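Local coordinates for protein beta-galactosidase (Bacteroides thetaiotaomicron, PDB 5MUJ) that binds chain B of the plant pectin rhamnogalacturonan II and, as a glycoside hydrolase, probably cleaves glycosidic bonds within it, at residues V65-G69 with G174-T178; F125-P129 with E138-Y142; D281-Y287 with N301-Y307; T149-G153 with A163-V167. Numbering follows the deposited sequence.

Contact 1: residues V65-G69 with G174-T178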
# COMPACT_ATOMS: atom_id res chain seq x y z
N VAL A 65 6.39 -3.59 5.19
CA VAL A 65 7.61 -4.16 5.83
C VAL A 65 7.96 -3.38 7.07
O VAL A 65 7.99 -2.15 7.07
CB VAL A 65 8.83 -4.24 4.89
CG1 VAL A 65 10.10 -4.73 5.66
CG2 VAL A 65 8.56 -5.14 3.71
N PHE A 66 8.25 -4.12 8.13
CA PHE A 66 8.65 -3.52 9.38
C PHE A 66 9.61 -4.43 10.17
O PHE A 66 9.85 -5.56 9.79
CB PHE A 66 7.42 -3.15 10.20
CG PHE A 66 6.45 -4.27 10.40
CD1 PHE A 66 5.56 -4.61 9.38
CD2 PHE A 66 6.35 -4.95 11.62
CE1 PHE A 66 4.67 -5.65 9.54
CE2 PHE A 66 5.44 -5.96 11.79
CZ PHE A 66 4.58 -6.29 10.75
N ARG A 67 10.14 -3.90 11.25
CA ARG A 67 11.20 -4.58 12.03
C ARG A 67 10.77 -4.68 13.50
O ARG A 67 10.25 -3.74 14.05
CB ARG A 67 12.50 -3.79 11.85
CG ARG A 67 13.58 -3.82 12.90
CD ARG A 67 14.54 -4.99 12.75
NE ARG A 67 15.93 -4.56 12.57
CZ ARG A 67 16.68 -3.90 13.47
NH1 ARG A 67 16.20 -3.57 14.67
NH2 ARG A 67 17.93 -3.56 13.15
N GLN A 68 11.00 -5.84 14.12
CA GLN A 68 10.88 -5.99 15.58
C GLN A 68 12.05 -6.83 16.03
O GLN A 68 12.21 -7.94 15.55
CB GLN A 68 9.59 -6.69 15.99
CG GLN A 68 9.48 -6.87 17.50
CD GLN A 68 8.09 -7.27 17.93
OE1 GLN A 68 7.81 -8.44 18.10
NE2 GLN A 68 7.22 -6.29 18.09
N GLY A 69 12.82 -6.30 16.98
CA GLY A 69 14.08 -6.90 17.38
C GLY A 69 15.03 -6.69 16.22
O GLY A 69 15.20 -5.56 15.77
N GLY A 174 -1.04 -8.61 20.97
CA GLY A 174 -0.10 -9.73 20.78
C GLY A 174 1.24 -9.36 20.22
O GLY A 174 1.53 -8.20 19.92
N ASP A 175 2.06 -10.40 20.05
CA ASP A 175 3.35 -10.26 19.43
C ASP A 175 3.19 -10.17 17.91
O ASP A 175 2.81 -11.16 17.26
CB ASP A 175 4.22 -11.44 19.88
CG ASP A 175 5.61 -11.40 19.32
OD1 ASP A 175 5.93 -10.65 18.37
OD2 ASP A 175 6.40 -12.18 19.86
N ILE A 176 3.50 -9.00 17.35
CA ILE A 176 3.30 -8.72 15.90
C ILE A 176 4.17 -9.56 14.95
O ILE A 176 3.89 -9.63 13.75
CB ILE A 176 3.48 -7.22 15.54
CG1 ILE A 176 4.93 -6.77 15.88
CG2 ILE A 176 2.41 -6.37 16.23
CD1 ILE A 176 5.23 -5.32 15.54
N SER A 177 5.18 -10.23 15.52
CA SER A 177 6.00 -11.19 14.75
C SER A 177 5.41 -12.60 14.62
O SER A 177 6.08 -13.48 14.06
CB SER A 177 7.40 -11.26 15.37
OG SER A 177 7.40 -11.99 16.60
N THR A 178 4.18 -12.81 15.13
CA THR A 178 3.49 -14.10 15.10
C THR A 178 2.25 -14.06 14.25
O THR A 178 1.59 -13.01 14.13
CB THR A 178 3.17 -14.60 16.55
OG1 THR A 178 2.20 -13.76 17.20
CG2 THR A 178 4.44 -14.63 17.38
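Two side chains on one flank of strand 59-68, Phe66 and Gln68, carry this contact; both CA-to-CB bonds point toward the turn formed by Asp175 to Thr178. Phe66 is in the p rotamer (chi1 53°) and Ile176 combines p with t (61°, 179°), which sends its CD1 toward the aromatic ring: Phe66 CE2 and Ile176 CD1 are 3.8 Å apart. Gln68 is extended, t at chi1 and chi2, so its amide group arrives above Ile176 and near the Asp175 carboxylate, with Gln68 CD 3.8 Å from Ile176 CG1 and 4.0 Å from Asp175 OD1. The type I turn is fixed by its own side chains. Asp175, in the t rotamer, accepts at OD1 from Ser177 N (3.0 Å, 155°), an Asx turn, and from Ser177 OG (2.7 Å). Thr178 closes the other side, giving both N (3.0 Å) and OG1 (2.7 Å) to Asp175 O. Strand 59-68 belongs to the first blade of a five-bladed beta-propeller, whereas 174-178 lies between the last two strands of the next blade. Leu73 and Leu139 also touch Phe66, and Trp182 packs on Ile176. With 217 Å² buried, the chemistry implies that adjacent blades meet through Phe66 on Ile176 together with the Gln68 amide group against Ile176 and near the Asp175 carboxylate, on a turn held by its own hydrogen bonds.

Contact 2: residues F125-P129 with E138-Y142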
# COMPACT_ATOMS: atom_id res chain seq x y z
N PHE A 125 -3.05 -3.36 6.42
CA PHE A 125 -1.95 -2.44 6.27
C PHE A 125 -1.58 -1.93 7.67
O PHE A 125 -2.22 -1.07 8.27
CB PHE A 125 -2.27 -1.27 5.38
CG PHE A 125 -2.96 -1.66 4.10
CD1 PHE A 125 -2.28 -2.24 3.05
CD2 PHE A 125 -4.32 -1.47 3.99
CE1 PHE A 125 -2.95 -2.61 1.89
CE2 PHE A 125 -5.01 -1.84 2.85
CZ PHE A 125 -4.33 -2.42 1.80
N PRO A 126 -0.54 -2.50 8.28
CA PRO A 126 -0.19 -1.99 9.59
C PRO A 126 -0.08 -0.47 9.68
O PRO A 126 0.23 0.21 8.69
CB PRO A 126 1.16 -2.67 9.85
CG PRO A 126 0.99 -3.98 9.19
CD PRO A 126 0.21 -3.72 7.94
N ALA A 127 -0.37 0.03 10.89
CA ALA A 127 -0.44 1.45 11.16
C ALA A 127 0.63 1.92 12.11
O ALA A 127 1.31 1.12 12.78
CB ALA A 127 -1.80 1.78 11.75
N LEU A 128 0.81 3.23 12.13
CA LEU A 128 1.71 3.93 12.98
C LEU A 128 3.17 3.47 12.77
O LEU A 128 3.91 3.28 13.75
CB LEU A 128 1.30 3.76 14.45
CG LEU A 128 -0.19 3.93 14.80
CD1 LEU A 128 -0.36 3.91 16.31
CD2 LEU A 128 -0.80 5.18 14.20
N PRO A 129 3.60 3.36 11.50
CA PRO A 129 5.01 3.02 11.27
C PRO A 129 5.90 4.20 11.69
O PRO A 129 5.48 5.35 11.55
CB PRO A 129 5.07 2.84 9.76
CG PRO A 129 4.02 3.81 9.26
CD PRO A 129 2.89 3.69 10.24
N GLU A 138 10.25 0.39 12.85
CA GLU A 138 9.40 -0.26 13.82
C GLU A 138 7.98 0.30 13.65
O GLU A 138 7.76 1.39 13.10
CB GLU A 138 9.96 -0.08 15.23
CG GLU A 138 11.36 -0.67 15.37
CD GLU A 138 11.96 -0.49 16.75
OE1 GLU A 138 11.24 0.00 17.66
OE2 GLU A 138 13.14 -0.88 16.93
N LEU A 139 7.02 -0.49 14.10
CA LEU A 139 5.63 -0.05 14.28
C LEU A 139 5.50 0.49 15.69
O LEU A 139 6.11 -0.04 16.61
CB LEU A 139 4.68 -1.21 14.11
CG LEU A 139 4.51 -1.87 12.75
CD1 LEU A 139 3.32 -2.81 12.83
CD2 LEU A 139 4.32 -0.87 11.61
N GLN A 140 4.72 1.55 15.86
CA GLN A 140 4.60 2.19 17.15
C GLN A 140 3.32 1.73 17.81
O GLN A 140 2.37 1.33 17.14
CB GLN A 140 4.63 3.70 16.98
CG GLN A 140 5.96 4.17 16.43
CD GLN A 140 5.96 5.62 16.04
OE1 GLN A 140 6.64 6.42 16.67
NE2 GLN A 140 5.22 5.96 15.00
N THR A 141 3.31 1.75 19.14
CA THR A 141 2.12 1.41 19.90
C THR A 141 1.36 2.66 20.35
O THR A 141 1.92 3.77 20.49
CB THR A 141 2.44 0.57 21.16
OG1 THR A 141 3.21 1.36 22.07
CG2 THR A 141 3.20 -0.69 20.81
N TYR A 142 0.07 2.44 20.59
CA TYR A 142 -0.82 3.45 21.13
C TYR A 142 -1.82 2.70 22.01
O TYR A 142 -2.41 1.72 21.57
CB TYR A 142 -1.52 4.21 19.99
CG TYR A 142 -2.68 5.10 20.42
CD1 TYR A 142 -2.47 6.25 21.18
CD2 TYR A 142 -3.98 4.79 20.05
CE1 TYR A 142 -3.53 7.07 21.55
CE2 TYR A 142 -5.04 5.59 20.43
CZ TYR A 142 -4.82 6.73 21.18
OH TYR A 142 -5.91 7.54 21.55
O HOH W 1 0.97 -0.06 15.23
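Leu128 O is the polar focus, accepting two hydrogen bonds from one residue: Gln140 N at 2.8 Å (150°) and Gln140 NE2 at 3.2 Å (162°). Backbone and side chain of Gln140 thus grip the same carbonyl. A second link runs through a water that donates to Ala127 O and to Gln140 O, at 2.7 Å each, spanning a place where two acceptors could not bond directly. Pro129 and Leu139 form a single backbone bridge, their CA atoms 4.3 Å apart. Leu128 has positive phi and psi (59°, 46°), a left-handed conformation that bends the chain out of strand 121-126. Around this polar centre lies the packing. Leu139 packs on both prolines, with Leu139 CD1 3.7 Å from Pro126 CB and Leu139 CD2 4.2 Å from Pro129 CB, while Leu128 CD1 rests 3.9 Å from Tyr142 CB. The contact lies at the base of the connection between strands 121-126 and 146-153, the first two of a propeller blade. The blades beside it also take part: Phe66 touches Pro126 and Leu139, and Leu128 is backbone hydrogen-bonded to Val210. With 334 Å² buried, the chemistry implies a loop base closed by a shared acceptor and a bridging water, then sealed by proline and leucine side chains.

Contact 3: residues D281-Y287 with N301-Y307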
# COMPACT_ATOMS: atom_id res chain seq x y z
N ASP A 281 13.48 17.62 6.63
CA ASP A 281 12.29 18.48 6.74
C ASP A 281 11.24 18.22 5.65
O ASP A 281 10.22 18.91 5.61
CB ASP A 281 12.69 19.97 6.79
CG ASP A 281 13.47 20.46 5.55
OD1 ASP A 281 13.72 19.67 4.60
OD2 ASP A 281 13.85 21.65 5.53
N VAL A 282 11.47 17.25 4.77
CA VAL A 282 10.53 16.95 3.69
C VAL A 282 9.88 15.55 3.80
O VAL A 282 10.50 14.59 4.25
CB VAL A 282 11.17 17.18 2.29
CG1 VAL A 282 12.07 16.03 1.88
CG2 VAL A 282 10.10 17.46 1.21
N TYR A 283 8.60 15.47 3.42
CA TYR A 283 7.87 14.21 3.30
C TYR A 283 7.98 13.74 1.87
O TYR A 283 7.84 14.55 0.94
CB TYR A 283 6.38 14.36 3.65
CG TYR A 283 6.14 14.76 5.08
CD1 TYR A 283 6.22 13.81 6.12
CD2 TYR A 283 5.83 16.08 5.42
CE1 TYR A 283 5.98 14.18 7.43
CE2 TYR A 283 5.65 16.44 6.73
CZ TYR A 283 5.72 15.49 7.72
OH TYR A 283 5.51 15.88 9.02
N VAL A 284 8.26 12.44 1.70
CA VAL A 284 8.29 11.80 0.41
C VAL A 284 7.17 10.78 0.33
O VAL A 284 7.06 9.91 1.18
CB VAL A 284 9.65 11.09 0.21
CG1 VAL A 284 9.69 10.38 -1.14
CG2 VAL A 284 10.74 12.14 0.33
N MSE A 285 6.32 10.91 -0.69
CA MSE A 285 5.28 9.97 -0.92
C MSE A 285 5.70 9.10 -2.06
O MSE A 285 5.81 9.56 -3.20
CB MSE A 285 3.97 10.68 -1.30
CG MSE A 285 2.85 9.69 -1.54
SE MSE A 285 1.39 10.50 -2.55
CE MSE A 285 0.67 11.59 -1.10
N PHE A 286 5.90 7.82 -1.74
CA PHE A 286 5.99 6.79 -2.76
C PHE A 286 4.56 6.44 -3.13
O PHE A 286 3.73 6.25 -2.23
CB PHE A 286 6.75 5.57 -2.20
CG PHE A 286 8.15 5.87 -1.81
CD1 PHE A 286 9.12 5.99 -2.80
CD2 PHE A 286 8.50 6.14 -0.49
CE1 PHE A 286 10.45 6.24 -2.45
CE2 PHE A 286 9.81 6.43 -0.16
CZ PHE A 286 10.77 6.54 -1.16
N TYR A 287 4.28 6.36 -4.42
CA TYR A 287 2.93 6.02 -4.90
C TYR A 287 3.01 5.27 -6.21
O TYR A 287 4.06 5.33 -6.91
CB TYR A 287 2.09 7.30 -5.02
CG TYR A 287 2.40 8.16 -6.20
CD1 TYR A 287 1.71 7.98 -7.41
CD2 TYR A 287 3.35 9.18 -6.12
CE1 TYR A 287 1.98 8.79 -8.51
CE2 TYR A 287 3.62 10.00 -7.21
CZ TYR A 287 2.92 9.79 -8.40
OH TYR A 287 3.21 10.59 -9.47
N ASN A 301 5.73 2.76 -10.40
CA ASN A 301 5.95 3.53 -9.19
C ASN A 301 6.82 4.77 -9.44
O ASN A 301 7.83 4.72 -10.15
CB ASN A 301 6.65 2.68 -8.11
CG ASN A 301 5.77 1.56 -7.61
OD1 ASN A 301 4.56 1.63 -7.63
ND2 ASN A 301 6.40 0.50 -7.12
N THR A 302 6.42 5.87 -8.81
CA THR A 302 7.25 7.06 -8.71
C THR A 302 7.04 7.74 -7.34
O THR A 302 6.55 7.09 -6.39
CB THR A 302 7.10 7.98 -9.95
OG1 THR A 302 8.04 9.07 -9.86
CG2 THR A 302 5.70 8.52 -10.10
N PHE A 303 7.38 9.02 -7.21
CA PHE A 303 7.18 9.67 -5.94
C PHE A 303 6.82 11.12 -6.12
O PHE A 303 7.03 11.69 -7.18
CB PHE A 303 8.44 9.57 -5.07
CG PHE A 303 9.57 10.42 -5.57
CD1 PHE A 303 10.40 9.97 -6.59
CD2 PHE A 303 9.76 11.70 -5.06
CE1 PHE A 303 11.46 10.77 -7.06
CE2 PHE A 303 10.81 12.49 -5.54
CZ PHE A 303 11.66 12.03 -6.54
N ALA A 304 6.30 11.67 -5.02
CA ALA A 304 6.07 13.08 -4.85
C ALA A 304 6.67 13.54 -3.53
O ALA A 304 7.01 12.72 -2.67
CB ALA A 304 4.56 13.36 -4.91
N ALA A 305 6.78 14.85 -3.33
CA ALA A 305 7.27 15.36 -2.05
C ALA A 305 6.50 16.62 -1.61
O ALA A 305 5.88 17.28 -2.45
CB ALA A 305 8.79 15.60 -2.08
N SER A 306 6.51 16.88 -0.31
CA SER A 306 5.72 17.96 0.30
C SER A 306 6.31 18.39 1.63
O SER A 306 6.90 17.58 2.34
CB SER A 306 4.27 17.50 0.53
OG SER A 306 3.56 18.51 1.16
N TYR A 307 6.18 19.68 1.96
CA TYR A 307 6.60 20.17 3.29
C TYR A 307 5.44 20.17 4.30
O TYR A 307 5.68 20.17 5.53
CB TYR A 307 7.20 21.58 3.22
CG TYR A 307 8.50 21.61 2.47
CD1 TYR A 307 9.67 21.13 3.07
CD2 TYR A 307 8.58 22.13 1.18
CE1 TYR A 307 10.88 21.15 2.40
CE2 TYR A 307 9.79 22.14 0.49
CZ TYR A 307 10.94 21.66 1.11
OH TYR A 307 12.16 21.66 0.45
O HOH W 2 14.18 20.23 1.88
O HOH W 3 8.20 19.41 7.16
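This is an antiparallel beta hairpin, strands 282-290 and 299-306, largely buried in its sheet. The axes of the paired parts approach to 4.5 Å and run at 155°, and the segments bury 653 Å². Three hydrogen-bonded pairs each supply two reciprocal bonds. The shortest are Met285 (a selenomethionine) N to Ala304 O and Ala304 N to Met285 O, both 2.8 Å; Tyr283 N to Ser306 O is 2.9 Å and Ser306 N to Tyr283 O 3.0 Å, while Tyr287 N to Thr302 O and Thr302 N to Tyr287 O are each 3.1 Å. Between them stand the non-hydrogen-bonded pairs Val284 with Ala305 and Phe286 with Phe303, where CA-H...O contacts such as Ala305 CA to Tyr283 O (3.1 Å) add to the pairing. These are the two middle strands of a four-stranded blade of the five-bladed beta-propeller, flanked by 270-279 and 313-314. On the face of Val284, Phe286 and Phe303, Val284 CG1 lies 4.1 Å from Phe303 CD2, and helix 31-41 packs over both phenylalanines. On the other face the p rotamer of Tyr287 brings its OH to 3.3 Å from Thr302 CG2; that hydroxyl is hydrogen-bonded to Asp314. At the exposed end, Val282 CG2 makes a CH-pi contact over the Tyr307 ring, 4.2 Å from its centroid. One water joins Asp281 OD1 (2.8 Å) to Tyr307 OH (2.9 Å).

Contact 4: residues T149-G153 with A163-V167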
# COMPACT_ATOMS: atom_id res chain seq x y z
N THR A 149 -5.03 -0.74 9.61
CA THR A 149 -6.25 -0.50 8.85
C THR A 149 -6.31 -1.48 7.72
O THR A 149 -5.32 -2.05 7.33
CB THR A 149 -6.37 0.93 8.28
OG1 THR A 149 -5.28 1.16 7.37
CG2 THR A 149 -6.40 1.95 9.43
N TYR A 150 -7.49 -1.65 7.15
CA TYR A 150 -7.71 -2.66 6.12
C TYR A 150 -8.82 -2.35 5.10
O TYR A 150 -9.77 -1.54 5.37
CB TYR A 150 -7.89 -4.05 6.74
CG TYR A 150 -9.12 -4.26 7.60
CD1 TYR A 150 -10.31 -4.75 7.06
CD2 TYR A 150 -9.07 -4.05 8.97
CE1 TYR A 150 -11.43 -4.99 7.87
CE2 TYR A 150 -10.18 -4.29 9.79
CZ TYR A 150 -11.35 -4.77 9.25
OH TYR A 150 -12.42 -5.00 10.11
N ILE A 151 -8.68 -2.95 3.93
CA ILE A 151 -9.75 -3.05 2.91
C ILE A 151 -10.72 -4.11 3.43
O ILE A 151 -10.32 -5.29 3.60
CB ILE A 151 -9.17 -3.45 1.53
CG1 ILE A 151 -8.37 -2.30 0.93
CG2 ILE A 151 -10.23 -4.04 0.61
CD1 ILE A 151 -7.57 -2.65 -0.30
N GLY A 152 -11.98 -3.72 3.69
CA GLY A 152 -12.99 -4.64 4.16
C GLY A 152 -14.22 -4.62 3.28
O GLY A 152 -14.52 -3.59 2.68
N GLY A 153 -14.93 -5.74 3.20
CA GLY A 153 -16.14 -5.80 2.38
C GLY A 153 -16.79 -7.16 2.42
O GLY A 153 -16.19 -8.14 2.88
N ALA A 163 -19.16 -5.88 -4.72
CA ALA A 163 -19.64 -4.96 -3.71
C ALA A 163 -18.53 -3.99 -3.37
O ALA A 163 -17.36 -4.31 -3.55
CB ALA A 163 -20.10 -5.70 -2.44
N PRO A 164 -18.86 -2.83 -2.81
CA PRO A 164 -17.84 -1.86 -2.47
C PRO A 164 -16.92 -2.28 -1.31
O PRO A 164 -17.22 -3.21 -0.54
CB PRO A 164 -18.64 -0.57 -2.15
CG PRO A 164 -19.98 -1.05 -1.80
CD PRO A 164 -20.22 -2.26 -2.65
N LEU A 165 -15.79 -1.58 -1.21
CA LEU A 165 -14.85 -1.81 -0.11
C LEU A 165 -14.76 -0.57 0.78
O LEU A 165 -14.85 0.57 0.29
CB LEU A 165 -13.51 -2.21 -0.64
CG LEU A 165 -13.52 -3.28 -1.69
CD1 LEU A 165 -12.30 -3.06 -2.60
CD2 LEU A 165 -13.52 -4.67 -1.09
N PHE A 166 -14.71 -0.80 2.09
CA PHE A 166 -14.68 0.26 3.09
C PHE A 166 -13.43 0.12 3.94
O PHE A 166 -12.85 -0.98 3.99
CB PHE A 166 -15.94 0.25 3.99
CG PHE A 166 -17.23 0.03 3.26
CD1 PHE A 166 -17.54 0.75 2.11
CD2 PHE A 166 -18.14 -0.90 3.72
CE1 PHE A 166 -18.74 0.54 1.43
CE2 PHE A 166 -19.35 -1.11 3.06
CZ PHE A 166 -19.63 -0.39 1.91
N VAL A 167 -13.03 1.17 4.67
CA VAL A 167 -11.86 1.13 5.57
C VAL A 167 -12.21 0.54 6.93
O VAL A 167 -12.93 1.08 7.71
CB VAL A 167 -11.18 2.53 5.77
CG1 VAL A 167 -9.81 2.46 6.48
CG2 VAL A 167 -10.92 3.16 4.43
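Between these two segments, one residue pair carries the backbone hydrogen bonds: Gly152 N donates to Phe166 O (2.9 Å, 159°) and Phe166 N to Gly152 O (2.9 Å, 169°), making an antiparallel hydrogen-bonded pair. Ile151 with Val167 is the adjoining non-hydrogen-bonded pair, CA atoms 5.4 Å apart, its side chains on one face of the sheet. Weaker CA-H...O contacts extend the pairing in both directions, Val167 CA to Tyr150 O at 3.4 Å and Leu165 CA to Gly152 O at 3.3 Å, and the touching parts run 160° apart. Strands 146-153 and 166-172 are the middle two of the second blade in the five-bladed beta-propeller, and the chain linking them turns back near the glycan: the side chain of Pro164 is about 5 Å from a bound 4-O-[(1R)-1-hydroxyethyl]-2-O-methyl-alpha-L-fucopyranose. The apolar contact is Ile151 CG2 on Leu165 CD2 at 3.8 Å; Thr149 CB approaches Val167 CG1 more loosely, at 4.2 Å. A side chain would be crowded at both glycines: an ideal CB on Gly152 would sit 3.1 Å from Tyr150 CE1, and one on Gly153 3.0 Å from Pro164 O. Polar ends turn to other partners: Tyr150 OH is hydrogen-bonded to Asp118, its ring makes a cation-pi interaction with Arg122, and Thr149 OG1 is hydrogen-bonded to Ser208 on the inner strand 204-212 of the following blade.

How the contacts relate
Contacts 1 and 2, centres 10 Å apart, share one apolar cluster: Phe66 CD2 lies 3.8 Å from Leu139 CG, and Ile176 CD1 4.2 Å from Leu139 CD1. Contact 2 leads into contact 4 through neighbouring strands of one blade, where Phe125 N is 2.8 Å from Thr149 O, a probable hydrogen bond. Contact 3, in another blade, touches none of the others; its centre is 25 Å from that of contact 4, across the chain's centre. Contact 4 comes nearest the glycan: the Pro164 side chain is about 5 Å from the substituted fucose, and the Ile151 side chain about 8 Å from a rhamnose. The side chain of Asn301 is about 10 Å from a bound rhamnose.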